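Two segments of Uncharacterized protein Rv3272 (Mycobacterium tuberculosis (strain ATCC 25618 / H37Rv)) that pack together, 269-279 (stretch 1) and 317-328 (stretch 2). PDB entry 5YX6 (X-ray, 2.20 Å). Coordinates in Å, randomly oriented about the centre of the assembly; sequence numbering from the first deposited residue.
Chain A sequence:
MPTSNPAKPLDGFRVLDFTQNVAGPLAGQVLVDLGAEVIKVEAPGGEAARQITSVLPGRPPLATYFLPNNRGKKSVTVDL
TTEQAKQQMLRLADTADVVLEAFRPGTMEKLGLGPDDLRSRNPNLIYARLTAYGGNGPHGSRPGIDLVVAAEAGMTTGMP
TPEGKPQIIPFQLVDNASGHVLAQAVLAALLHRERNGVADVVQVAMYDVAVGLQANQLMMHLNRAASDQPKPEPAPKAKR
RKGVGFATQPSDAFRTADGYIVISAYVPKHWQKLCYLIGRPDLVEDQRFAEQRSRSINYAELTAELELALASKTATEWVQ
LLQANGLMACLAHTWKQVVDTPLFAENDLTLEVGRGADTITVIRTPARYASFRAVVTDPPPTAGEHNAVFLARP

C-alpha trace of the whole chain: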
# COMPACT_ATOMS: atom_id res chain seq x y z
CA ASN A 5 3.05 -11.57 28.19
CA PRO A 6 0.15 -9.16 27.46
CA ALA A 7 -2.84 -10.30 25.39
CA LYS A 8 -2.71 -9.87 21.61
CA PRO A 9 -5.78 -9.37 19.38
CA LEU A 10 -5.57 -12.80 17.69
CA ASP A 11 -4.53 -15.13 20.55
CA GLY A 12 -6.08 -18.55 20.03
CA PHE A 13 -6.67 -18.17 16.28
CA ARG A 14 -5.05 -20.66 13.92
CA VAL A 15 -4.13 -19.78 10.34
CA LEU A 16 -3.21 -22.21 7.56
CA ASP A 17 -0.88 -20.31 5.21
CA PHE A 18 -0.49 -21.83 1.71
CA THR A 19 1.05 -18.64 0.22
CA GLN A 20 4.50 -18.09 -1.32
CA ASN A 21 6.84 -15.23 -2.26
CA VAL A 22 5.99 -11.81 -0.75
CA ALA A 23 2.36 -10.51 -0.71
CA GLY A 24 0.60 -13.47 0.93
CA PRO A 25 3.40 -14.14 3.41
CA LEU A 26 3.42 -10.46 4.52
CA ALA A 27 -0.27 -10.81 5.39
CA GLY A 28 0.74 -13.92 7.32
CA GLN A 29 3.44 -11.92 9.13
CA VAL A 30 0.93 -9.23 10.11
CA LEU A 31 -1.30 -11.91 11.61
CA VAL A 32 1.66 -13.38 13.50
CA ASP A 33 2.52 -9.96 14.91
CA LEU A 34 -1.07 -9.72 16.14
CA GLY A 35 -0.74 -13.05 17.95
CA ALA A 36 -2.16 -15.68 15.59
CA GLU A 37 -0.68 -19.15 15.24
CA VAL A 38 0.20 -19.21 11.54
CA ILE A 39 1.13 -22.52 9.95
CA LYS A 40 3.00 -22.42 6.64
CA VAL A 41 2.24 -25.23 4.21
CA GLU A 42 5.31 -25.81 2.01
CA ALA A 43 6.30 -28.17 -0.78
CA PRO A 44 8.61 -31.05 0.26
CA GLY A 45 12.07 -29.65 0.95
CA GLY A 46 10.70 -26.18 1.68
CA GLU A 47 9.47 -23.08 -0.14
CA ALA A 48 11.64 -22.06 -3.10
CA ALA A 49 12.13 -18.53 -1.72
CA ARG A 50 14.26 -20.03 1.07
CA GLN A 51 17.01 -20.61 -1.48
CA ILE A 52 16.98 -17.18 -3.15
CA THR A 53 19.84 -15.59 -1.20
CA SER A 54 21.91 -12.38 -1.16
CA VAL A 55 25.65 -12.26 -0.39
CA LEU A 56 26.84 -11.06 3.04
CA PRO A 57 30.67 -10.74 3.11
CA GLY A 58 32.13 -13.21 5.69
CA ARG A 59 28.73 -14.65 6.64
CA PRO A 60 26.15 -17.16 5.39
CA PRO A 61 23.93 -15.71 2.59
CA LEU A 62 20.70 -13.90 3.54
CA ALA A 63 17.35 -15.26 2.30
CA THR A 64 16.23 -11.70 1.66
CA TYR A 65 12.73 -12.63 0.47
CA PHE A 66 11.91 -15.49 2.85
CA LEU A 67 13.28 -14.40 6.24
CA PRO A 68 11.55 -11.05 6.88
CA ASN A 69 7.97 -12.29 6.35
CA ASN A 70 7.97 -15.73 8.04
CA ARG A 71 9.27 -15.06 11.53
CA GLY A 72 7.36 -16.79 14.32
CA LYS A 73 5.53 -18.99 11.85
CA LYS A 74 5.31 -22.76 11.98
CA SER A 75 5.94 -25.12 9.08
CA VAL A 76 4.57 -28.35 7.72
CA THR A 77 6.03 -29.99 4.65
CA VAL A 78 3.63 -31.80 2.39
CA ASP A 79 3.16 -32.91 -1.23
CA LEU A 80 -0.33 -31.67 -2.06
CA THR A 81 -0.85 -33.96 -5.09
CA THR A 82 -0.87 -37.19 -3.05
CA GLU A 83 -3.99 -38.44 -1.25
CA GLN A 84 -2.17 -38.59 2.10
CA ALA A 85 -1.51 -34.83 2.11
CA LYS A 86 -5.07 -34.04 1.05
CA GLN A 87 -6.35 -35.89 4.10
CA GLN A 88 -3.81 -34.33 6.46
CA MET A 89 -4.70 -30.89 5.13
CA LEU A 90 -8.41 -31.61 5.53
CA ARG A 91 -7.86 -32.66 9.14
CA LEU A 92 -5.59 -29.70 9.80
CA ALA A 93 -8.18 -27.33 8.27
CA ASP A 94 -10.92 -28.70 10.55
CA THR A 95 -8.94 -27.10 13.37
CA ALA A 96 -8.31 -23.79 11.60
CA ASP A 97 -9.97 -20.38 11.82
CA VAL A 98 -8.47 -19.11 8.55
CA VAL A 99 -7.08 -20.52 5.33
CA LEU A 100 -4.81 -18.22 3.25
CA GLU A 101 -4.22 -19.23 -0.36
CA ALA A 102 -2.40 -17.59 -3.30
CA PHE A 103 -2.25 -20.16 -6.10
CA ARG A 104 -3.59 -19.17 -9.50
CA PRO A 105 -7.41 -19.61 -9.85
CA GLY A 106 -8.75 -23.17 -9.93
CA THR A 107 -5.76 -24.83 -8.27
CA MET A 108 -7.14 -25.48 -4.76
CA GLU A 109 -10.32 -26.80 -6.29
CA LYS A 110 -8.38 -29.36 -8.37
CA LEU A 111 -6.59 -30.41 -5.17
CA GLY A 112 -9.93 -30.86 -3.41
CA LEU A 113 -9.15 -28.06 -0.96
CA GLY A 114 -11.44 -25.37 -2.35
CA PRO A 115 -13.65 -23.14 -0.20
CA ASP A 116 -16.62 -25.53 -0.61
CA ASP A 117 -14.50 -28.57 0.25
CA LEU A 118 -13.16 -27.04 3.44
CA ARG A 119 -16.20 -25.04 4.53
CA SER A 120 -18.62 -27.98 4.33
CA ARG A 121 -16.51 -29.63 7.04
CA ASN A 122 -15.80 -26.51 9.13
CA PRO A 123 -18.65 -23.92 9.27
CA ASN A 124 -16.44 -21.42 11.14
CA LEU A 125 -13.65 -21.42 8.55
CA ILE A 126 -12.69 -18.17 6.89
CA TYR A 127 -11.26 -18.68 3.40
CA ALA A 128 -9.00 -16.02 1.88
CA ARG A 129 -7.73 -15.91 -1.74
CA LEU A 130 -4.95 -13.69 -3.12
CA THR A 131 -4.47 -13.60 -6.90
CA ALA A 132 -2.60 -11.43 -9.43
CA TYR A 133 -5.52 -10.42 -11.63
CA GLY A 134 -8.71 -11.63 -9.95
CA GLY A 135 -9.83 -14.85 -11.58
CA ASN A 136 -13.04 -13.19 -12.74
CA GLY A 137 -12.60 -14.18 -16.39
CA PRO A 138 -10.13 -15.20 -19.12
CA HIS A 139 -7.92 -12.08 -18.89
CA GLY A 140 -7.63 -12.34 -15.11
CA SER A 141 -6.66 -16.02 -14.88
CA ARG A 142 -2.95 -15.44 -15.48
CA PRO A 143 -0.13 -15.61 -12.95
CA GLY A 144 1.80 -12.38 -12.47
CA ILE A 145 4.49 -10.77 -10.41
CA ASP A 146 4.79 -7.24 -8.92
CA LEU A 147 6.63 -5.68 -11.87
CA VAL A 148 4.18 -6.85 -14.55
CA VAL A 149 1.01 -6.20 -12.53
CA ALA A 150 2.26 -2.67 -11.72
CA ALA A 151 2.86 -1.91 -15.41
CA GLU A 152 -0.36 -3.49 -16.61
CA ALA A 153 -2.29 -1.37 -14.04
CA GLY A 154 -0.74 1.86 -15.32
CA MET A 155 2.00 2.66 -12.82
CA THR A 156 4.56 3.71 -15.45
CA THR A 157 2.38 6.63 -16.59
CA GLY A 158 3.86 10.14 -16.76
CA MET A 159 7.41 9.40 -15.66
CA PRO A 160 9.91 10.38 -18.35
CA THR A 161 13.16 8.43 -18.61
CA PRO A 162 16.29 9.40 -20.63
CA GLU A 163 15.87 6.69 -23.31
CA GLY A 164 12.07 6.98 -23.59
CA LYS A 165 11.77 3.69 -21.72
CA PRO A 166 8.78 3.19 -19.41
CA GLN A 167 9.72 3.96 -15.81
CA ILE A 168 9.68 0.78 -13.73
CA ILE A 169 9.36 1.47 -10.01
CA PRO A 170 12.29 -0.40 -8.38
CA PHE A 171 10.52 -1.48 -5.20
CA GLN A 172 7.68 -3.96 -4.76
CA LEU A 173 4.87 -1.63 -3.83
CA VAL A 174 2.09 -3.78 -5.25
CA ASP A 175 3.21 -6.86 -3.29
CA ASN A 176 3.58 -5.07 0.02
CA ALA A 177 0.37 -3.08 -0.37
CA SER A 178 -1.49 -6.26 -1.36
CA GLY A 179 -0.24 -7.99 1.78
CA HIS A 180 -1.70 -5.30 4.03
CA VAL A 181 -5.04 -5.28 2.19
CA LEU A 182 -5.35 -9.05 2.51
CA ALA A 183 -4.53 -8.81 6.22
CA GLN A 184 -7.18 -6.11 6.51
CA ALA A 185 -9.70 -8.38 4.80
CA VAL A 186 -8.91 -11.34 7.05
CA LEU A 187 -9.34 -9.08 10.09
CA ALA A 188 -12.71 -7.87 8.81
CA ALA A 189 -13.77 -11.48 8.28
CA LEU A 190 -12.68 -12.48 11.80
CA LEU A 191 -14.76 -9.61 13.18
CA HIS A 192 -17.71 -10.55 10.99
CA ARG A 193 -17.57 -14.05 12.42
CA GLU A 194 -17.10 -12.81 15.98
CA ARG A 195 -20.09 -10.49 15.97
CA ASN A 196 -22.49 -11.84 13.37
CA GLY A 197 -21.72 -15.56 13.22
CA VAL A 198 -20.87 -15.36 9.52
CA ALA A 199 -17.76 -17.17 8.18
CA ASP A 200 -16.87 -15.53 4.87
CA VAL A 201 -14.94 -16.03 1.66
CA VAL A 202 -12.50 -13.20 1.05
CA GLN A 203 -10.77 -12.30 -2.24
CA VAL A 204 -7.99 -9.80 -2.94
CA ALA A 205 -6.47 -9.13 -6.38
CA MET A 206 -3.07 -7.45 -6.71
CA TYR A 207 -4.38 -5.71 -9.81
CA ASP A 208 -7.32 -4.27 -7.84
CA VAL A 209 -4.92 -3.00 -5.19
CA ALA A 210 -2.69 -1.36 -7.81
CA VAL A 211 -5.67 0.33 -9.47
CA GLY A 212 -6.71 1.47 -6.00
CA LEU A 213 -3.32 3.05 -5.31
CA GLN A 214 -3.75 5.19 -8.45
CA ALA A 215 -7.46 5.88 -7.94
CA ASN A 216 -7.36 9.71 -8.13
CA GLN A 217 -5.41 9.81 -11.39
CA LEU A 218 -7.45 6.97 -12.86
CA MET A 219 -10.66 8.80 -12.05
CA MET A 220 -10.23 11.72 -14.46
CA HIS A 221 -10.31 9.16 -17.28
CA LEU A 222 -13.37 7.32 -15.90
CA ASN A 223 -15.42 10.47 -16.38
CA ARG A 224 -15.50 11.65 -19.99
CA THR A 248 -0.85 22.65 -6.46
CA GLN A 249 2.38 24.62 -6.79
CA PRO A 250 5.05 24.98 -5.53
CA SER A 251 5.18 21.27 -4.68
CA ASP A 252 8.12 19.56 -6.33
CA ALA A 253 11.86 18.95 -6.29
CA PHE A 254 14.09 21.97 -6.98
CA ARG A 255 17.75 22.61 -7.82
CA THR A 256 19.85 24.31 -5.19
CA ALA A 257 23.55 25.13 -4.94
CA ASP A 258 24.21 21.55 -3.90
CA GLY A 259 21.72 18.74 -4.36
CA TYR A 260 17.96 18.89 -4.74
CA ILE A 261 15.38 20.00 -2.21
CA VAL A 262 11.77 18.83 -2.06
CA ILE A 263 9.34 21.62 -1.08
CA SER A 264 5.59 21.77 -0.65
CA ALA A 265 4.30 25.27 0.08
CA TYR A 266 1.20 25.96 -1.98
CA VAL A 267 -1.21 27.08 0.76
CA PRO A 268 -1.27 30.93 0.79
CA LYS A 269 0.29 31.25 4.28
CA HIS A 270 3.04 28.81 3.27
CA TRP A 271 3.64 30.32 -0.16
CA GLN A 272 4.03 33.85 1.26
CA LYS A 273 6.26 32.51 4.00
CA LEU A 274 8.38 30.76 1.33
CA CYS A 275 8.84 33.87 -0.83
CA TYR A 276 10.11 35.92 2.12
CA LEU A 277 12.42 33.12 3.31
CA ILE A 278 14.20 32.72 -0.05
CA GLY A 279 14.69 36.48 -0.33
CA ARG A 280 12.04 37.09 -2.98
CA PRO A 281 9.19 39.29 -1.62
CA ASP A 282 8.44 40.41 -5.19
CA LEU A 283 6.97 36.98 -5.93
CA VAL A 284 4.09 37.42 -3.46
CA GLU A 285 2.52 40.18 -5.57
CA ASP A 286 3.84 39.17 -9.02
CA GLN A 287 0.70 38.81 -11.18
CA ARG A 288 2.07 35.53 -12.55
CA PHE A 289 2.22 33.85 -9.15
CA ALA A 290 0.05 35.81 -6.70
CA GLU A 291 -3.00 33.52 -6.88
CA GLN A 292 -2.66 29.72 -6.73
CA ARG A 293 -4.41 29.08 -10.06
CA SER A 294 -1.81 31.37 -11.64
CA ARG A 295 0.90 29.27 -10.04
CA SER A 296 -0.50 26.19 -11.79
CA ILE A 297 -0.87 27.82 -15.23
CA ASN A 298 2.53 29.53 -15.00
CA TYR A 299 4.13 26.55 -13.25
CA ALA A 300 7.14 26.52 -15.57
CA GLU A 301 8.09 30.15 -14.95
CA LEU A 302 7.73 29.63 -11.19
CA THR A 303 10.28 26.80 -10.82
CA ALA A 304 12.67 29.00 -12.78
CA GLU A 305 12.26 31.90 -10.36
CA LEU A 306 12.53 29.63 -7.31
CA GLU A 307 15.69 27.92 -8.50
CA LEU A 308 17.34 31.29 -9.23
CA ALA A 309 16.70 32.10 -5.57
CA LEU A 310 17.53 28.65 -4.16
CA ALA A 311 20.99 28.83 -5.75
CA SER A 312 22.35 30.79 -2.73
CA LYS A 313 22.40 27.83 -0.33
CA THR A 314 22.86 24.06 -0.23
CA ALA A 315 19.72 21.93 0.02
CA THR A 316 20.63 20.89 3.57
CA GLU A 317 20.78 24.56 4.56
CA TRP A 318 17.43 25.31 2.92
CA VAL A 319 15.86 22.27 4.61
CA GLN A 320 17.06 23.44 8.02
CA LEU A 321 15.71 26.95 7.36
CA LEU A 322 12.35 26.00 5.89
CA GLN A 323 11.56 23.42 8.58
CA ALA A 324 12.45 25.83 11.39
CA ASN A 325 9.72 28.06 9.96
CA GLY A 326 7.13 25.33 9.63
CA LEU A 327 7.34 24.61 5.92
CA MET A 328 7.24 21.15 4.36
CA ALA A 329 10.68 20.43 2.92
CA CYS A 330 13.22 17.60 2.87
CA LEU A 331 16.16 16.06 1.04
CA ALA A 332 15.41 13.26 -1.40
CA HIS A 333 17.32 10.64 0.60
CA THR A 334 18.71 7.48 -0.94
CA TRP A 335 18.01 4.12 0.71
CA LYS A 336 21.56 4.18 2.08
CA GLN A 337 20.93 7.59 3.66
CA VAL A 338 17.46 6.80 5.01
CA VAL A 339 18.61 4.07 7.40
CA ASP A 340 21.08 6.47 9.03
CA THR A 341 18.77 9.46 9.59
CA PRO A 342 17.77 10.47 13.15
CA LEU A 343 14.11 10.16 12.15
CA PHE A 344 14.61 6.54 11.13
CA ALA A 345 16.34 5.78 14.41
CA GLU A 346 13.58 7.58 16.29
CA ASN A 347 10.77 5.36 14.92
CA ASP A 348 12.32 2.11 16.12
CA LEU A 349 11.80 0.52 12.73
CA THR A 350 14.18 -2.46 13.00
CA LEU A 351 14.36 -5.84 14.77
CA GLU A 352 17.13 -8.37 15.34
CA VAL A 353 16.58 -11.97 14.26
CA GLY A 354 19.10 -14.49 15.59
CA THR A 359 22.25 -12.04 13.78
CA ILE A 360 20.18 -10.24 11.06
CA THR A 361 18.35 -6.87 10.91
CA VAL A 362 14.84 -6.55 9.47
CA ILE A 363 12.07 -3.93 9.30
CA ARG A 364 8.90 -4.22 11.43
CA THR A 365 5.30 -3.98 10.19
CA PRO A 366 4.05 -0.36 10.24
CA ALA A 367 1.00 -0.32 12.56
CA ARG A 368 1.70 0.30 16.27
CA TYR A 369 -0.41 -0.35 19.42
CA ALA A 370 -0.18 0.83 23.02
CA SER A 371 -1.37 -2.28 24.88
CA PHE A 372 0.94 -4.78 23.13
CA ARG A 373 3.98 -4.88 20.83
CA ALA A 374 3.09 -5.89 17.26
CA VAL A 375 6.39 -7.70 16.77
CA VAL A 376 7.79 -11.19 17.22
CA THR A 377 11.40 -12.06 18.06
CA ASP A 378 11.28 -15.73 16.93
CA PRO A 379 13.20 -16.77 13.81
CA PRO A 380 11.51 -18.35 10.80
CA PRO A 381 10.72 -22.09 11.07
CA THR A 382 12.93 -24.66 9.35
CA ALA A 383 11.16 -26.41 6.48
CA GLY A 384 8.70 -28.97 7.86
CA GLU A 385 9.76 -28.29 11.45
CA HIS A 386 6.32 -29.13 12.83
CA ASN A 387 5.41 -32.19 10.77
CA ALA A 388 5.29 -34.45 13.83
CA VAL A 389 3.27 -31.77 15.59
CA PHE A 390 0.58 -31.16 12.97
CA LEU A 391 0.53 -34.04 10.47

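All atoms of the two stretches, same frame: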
# COMPACT_ATOMS: atom_id res chain seq x y z
N LYS A 269 -0.60 30.94 3.15
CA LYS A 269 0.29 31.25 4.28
C LYS A 269 1.68 30.66 4.07
O LYS A 269 2.68 31.28 4.42
CB LYS A 269 -0.30 30.73 5.60
N HIS A 270 1.75 29.46 3.50
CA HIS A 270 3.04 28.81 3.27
C HIS A 270 3.80 29.43 2.10
O HIS A 270 5.01 29.67 2.18
CB HIS A 270 2.83 27.33 3.02
CG HIS A 270 2.30 26.59 4.20
ND1 HIS A 270 1.87 25.28 4.13
CD2 HIS A 270 2.17 26.96 5.50
CE1 HIS A 270 1.47 24.89 5.33
NE2 HIS A 270 1.64 25.89 6.17
N TRP A 271 3.08 29.68 1.02
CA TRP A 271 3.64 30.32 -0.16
C TRP A 271 4.26 31.69 0.17
O TRP A 271 5.40 31.97 -0.22
CB TRP A 271 2.54 30.48 -1.22
CG TRP A 271 2.88 31.47 -2.28
CD1 TRP A 271 2.27 32.68 -2.49
CD2 TRP A 271 3.87 31.34 -3.30
NE1 TRP A 271 2.84 33.31 -3.57
CE2 TRP A 271 3.82 32.51 -4.09
CE3 TRP A 271 4.80 30.35 -3.62
CZ2 TRP A 271 4.67 32.72 -5.18
CZ3 TRP A 271 5.64 30.55 -4.71
CH2 TRP A 271 5.57 31.73 -5.47
N GLN A 272 3.53 32.52 0.91
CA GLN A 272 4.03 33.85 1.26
C GLN A 272 5.27 33.68 2.11
O GLN A 272 6.33 34.25 1.82
CB GLN A 272 2.96 34.66 2.00
CG GLN A 272 1.78 35.06 1.10
CD GLN A 272 0.52 35.46 1.86
OE1 GLN A 272 0.55 35.68 3.07
NE2 GLN A 272 -0.60 35.52 1.14
N LYS A 273 5.15 32.84 3.12
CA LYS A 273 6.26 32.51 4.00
C LYS A 273 7.50 32.12 3.17
O LYS A 273 8.61 32.64 3.39
CB LYS A 273 5.83 31.36 4.91
CG LYS A 273 6.05 31.53 6.39
CD LYS A 273 5.49 30.28 7.08
CE LYS A 273 5.52 30.36 8.58
NZ LYS A 273 4.85 29.17 9.17
N LEU A 274 7.30 31.23 2.19
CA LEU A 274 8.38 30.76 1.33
C LEU A 274 9.07 31.90 0.58
O LEU A 274 10.30 32.03 0.63
CB LEU A 274 7.85 29.72 0.33
CG LEU A 274 8.87 29.21 -0.68
CD1 LEU A 274 9.93 28.41 0.05
CD2 LEU A 274 8.22 28.36 -1.75
N CYS A 275 8.29 32.73 -0.10
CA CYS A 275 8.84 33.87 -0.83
C CYS A 275 9.73 34.78 0.03
O CYS A 275 10.80 35.19 -0.40
CB CYS A 275 7.71 34.71 -1.43
SG CYS A 275 6.77 33.85 -2.69
N TYR A 276 9.30 35.07 1.26
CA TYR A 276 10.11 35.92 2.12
C TYR A 276 11.39 35.19 2.53
O TYR A 276 12.46 35.80 2.61
CB TYR A 276 9.34 36.39 3.36
CG TYR A 276 8.19 37.32 3.03
CD1 TYR A 276 8.42 38.63 2.59
CD2 TYR A 276 6.88 36.90 3.15
CE1 TYR A 276 7.35 39.48 2.27
CE2 TYR A 276 5.81 37.73 2.84
CZ TYR A 276 6.05 39.02 2.41
OH TYR A 276 4.97 39.82 2.11
N LEU A 277 11.28 33.89 2.80
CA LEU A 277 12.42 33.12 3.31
C LEU A 277 13.55 32.94 2.29
O LEU A 277 14.71 32.86 2.67
CB LEU A 277 11.96 31.74 3.81
CG LEU A 277 11.20 31.73 5.14
CD1 LEU A 277 10.68 30.34 5.48
CD2 LEU A 277 12.06 32.28 6.26
N ILE A 278 13.20 32.87 1.00
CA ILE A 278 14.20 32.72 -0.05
C ILE A 278 14.68 34.07 -0.59
O ILE A 278 15.40 34.13 -1.59
CB ILE A 278 13.66 31.90 -1.24
CG1 ILE A 278 12.51 32.65 -1.90
CG2 ILE A 278 13.24 30.52 -0.78
CD1 ILE A 278 11.93 31.97 -3.09
N GLY A 279 14.25 35.15 0.05
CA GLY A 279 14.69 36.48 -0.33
C GLY A 279 14.01 37.00 -1.58
O GLY A 279 14.62 37.70 -2.37
N GLU A 317 20.99 23.26 3.92
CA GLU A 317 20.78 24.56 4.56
C GLU A 317 19.34 25.04 4.37
O GLU A 317 18.72 25.54 5.32
CB GLU A 317 21.76 25.60 4.02
CG GLU A 317 23.19 25.36 4.47
CD GLU A 317 24.21 26.13 3.63
OE1 GLU A 317 23.85 26.64 2.54
OE2 GLU A 317 25.39 26.21 4.06
N TRP A 318 18.81 24.91 3.17
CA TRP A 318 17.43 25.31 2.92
C TRP A 318 16.44 24.45 3.73
O TRP A 318 15.42 24.97 4.21
CB TRP A 318 17.08 25.23 1.44
CG TRP A 318 17.66 26.31 0.59
CD1 TRP A 318 18.50 26.15 -0.48
CD2 TRP A 318 17.42 27.72 0.70
NE1 TRP A 318 18.81 27.37 -1.02
CE2 TRP A 318 18.15 28.35 -0.32
CE3 TRP A 318 16.65 28.51 1.57
CZ2 TRP A 318 18.14 29.73 -0.50
CZ3 TRP A 318 16.65 29.88 1.38
CH2 TRP A 318 17.39 30.48 0.36
N VAL A 319 16.74 23.16 3.87
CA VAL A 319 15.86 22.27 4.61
C VAL A 319 15.78 22.71 6.08
O VAL A 319 14.69 22.85 6.64
CB VAL A 319 16.32 20.80 4.56
CG1 VAL A 319 15.69 20.00 5.70
CG2 VAL A 319 16.00 20.17 3.20
N GLN A 320 16.95 22.93 6.67
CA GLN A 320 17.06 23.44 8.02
C GLN A 320 16.27 24.75 8.21
O GLN A 320 15.58 24.92 9.21
CB GLN A 320 18.52 23.64 8.38
CG GLN A 320 18.75 24.18 9.78
CD GLN A 320 20.14 23.86 10.30
OE1 GLN A 320 20.94 23.21 9.61
NE2 GLN A 320 20.44 24.30 11.52
N LEU A 321 16.37 25.66 7.25
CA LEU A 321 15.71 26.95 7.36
C LEU A 321 14.19 26.84 7.20
O LEU A 321 13.42 27.44 7.95
CB LEU A 321 16.26 27.94 6.32
CG LEU A 321 15.58 29.31 6.30
CD1 LEU A 321 15.85 30.08 7.60
CD2 LEU A 321 16.01 30.13 5.10
N LEU A 322 13.77 26.09 6.20
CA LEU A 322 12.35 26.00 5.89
C LEU A 322 11.59 25.21 6.96
O LEU A 322 10.43 25.53 7.25
CB LEU A 322 12.16 25.37 4.52
CG LEU A 322 12.02 26.30 3.31
CD1 LEU A 322 12.87 27.54 3.42
CD2 LEU A 322 12.40 25.54 2.08
N GLN A 323 12.22 24.20 7.54
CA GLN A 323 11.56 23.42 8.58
C GLN A 323 11.46 24.22 9.88
O GLN A 323 10.46 24.14 10.59
CB GLN A 323 12.30 22.09 8.82
CG GLN A 323 12.07 21.05 7.73
CD GLN A 323 12.71 19.69 8.04
OE1 GLN A 323 13.39 19.51 9.05
NE2 GLN A 323 12.48 18.73 7.16
N ALA A 324 12.48 25.02 10.17
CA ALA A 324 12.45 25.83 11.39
C ALA A 324 11.31 26.83 11.34
O ALA A 324 10.86 27.31 12.37
CB ALA A 324 13.79 26.53 11.61
N ASN A 325 10.83 27.13 10.14
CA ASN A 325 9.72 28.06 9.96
C ASN A 325 8.43 27.36 9.57
O ASN A 325 7.51 27.99 9.05
CB ASN A 325 10.09 29.11 8.91
CG ASN A 325 11.05 30.15 9.44
OD1 ASN A 325 12.26 29.94 9.52
ND2 ASN A 325 10.50 31.30 9.82
N GLY A 326 8.37 26.06 9.81
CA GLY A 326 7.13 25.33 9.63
C GLY A 326 6.70 25.11 8.20
O GLY A 326 5.51 25.12 7.90
N LEU A 327 7.67 24.95 7.30
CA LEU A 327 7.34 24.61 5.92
C LEU A 327 7.70 23.16 5.63
O LEU A 327 8.63 22.61 6.22
CB LEU A 327 8.04 25.54 4.94
CG LEU A 327 7.66 27.02 5.03
CD1 LEU A 327 8.38 27.79 3.94
CD2 LEU A 327 6.15 27.21 4.92
N MET A 328 6.95 22.53 4.73
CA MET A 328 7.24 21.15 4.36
C MET A 328 8.37 21.07 3.33
O MET A 328 8.21 21.48 2.18
CB MET A 328 5.97 20.47 3.84
CG MET A 328 4.86 20.35 4.89
SD MET A 328 3.33 19.60 4.30
CE MET A 328 2.99 20.54 2.82

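Two helices of one chain run at 134° to each other, their axes 11.1 Å apart at closest approach; with the residues that follow them they pack largely through leucines, and the two stretches bury 544 Å² between them. Along stretch 2, contact begins at Trp318, whose broad indole spans the gap to the end of the first helix. Its CZ3 lies 4.1 Å from Ile278 CG2, and the ring edge meets the backbone there, CZ3 standing 3.8 Å from Leu277 O. Leu321, partly exposed, points toward stretch 1 and covers the margin with an apolar chain, CD2 3.9 Å from Leu277 O. Leu322 is buried, and its branched apolar end suits a site among methyl groups: CD1 packs 4.1 Å from Leu277 CD1, CD2 4.3 Å from Leu274 CD1.

The chain then leaves the helix. Asn325 offers its CB to Leu277 CD1 at 3.7 Å, while its backbone O accepts the one hydrogen bond between the stretches, from Lys273 NZ at 2.9 Å; the long lysine reaches it across the partly exposed margin. Gly326 has a positive phi, which favours glycine; a CB here would also sit 3.5 Å from Lys273 NZ. Leu327 completes the apolar cluster: CD1 approaches Leu277 CD1 at 3.8 Å, and CD2 touches both His270 CB and Lys273 CD at 3.8 Å, its branched end filling the space between them.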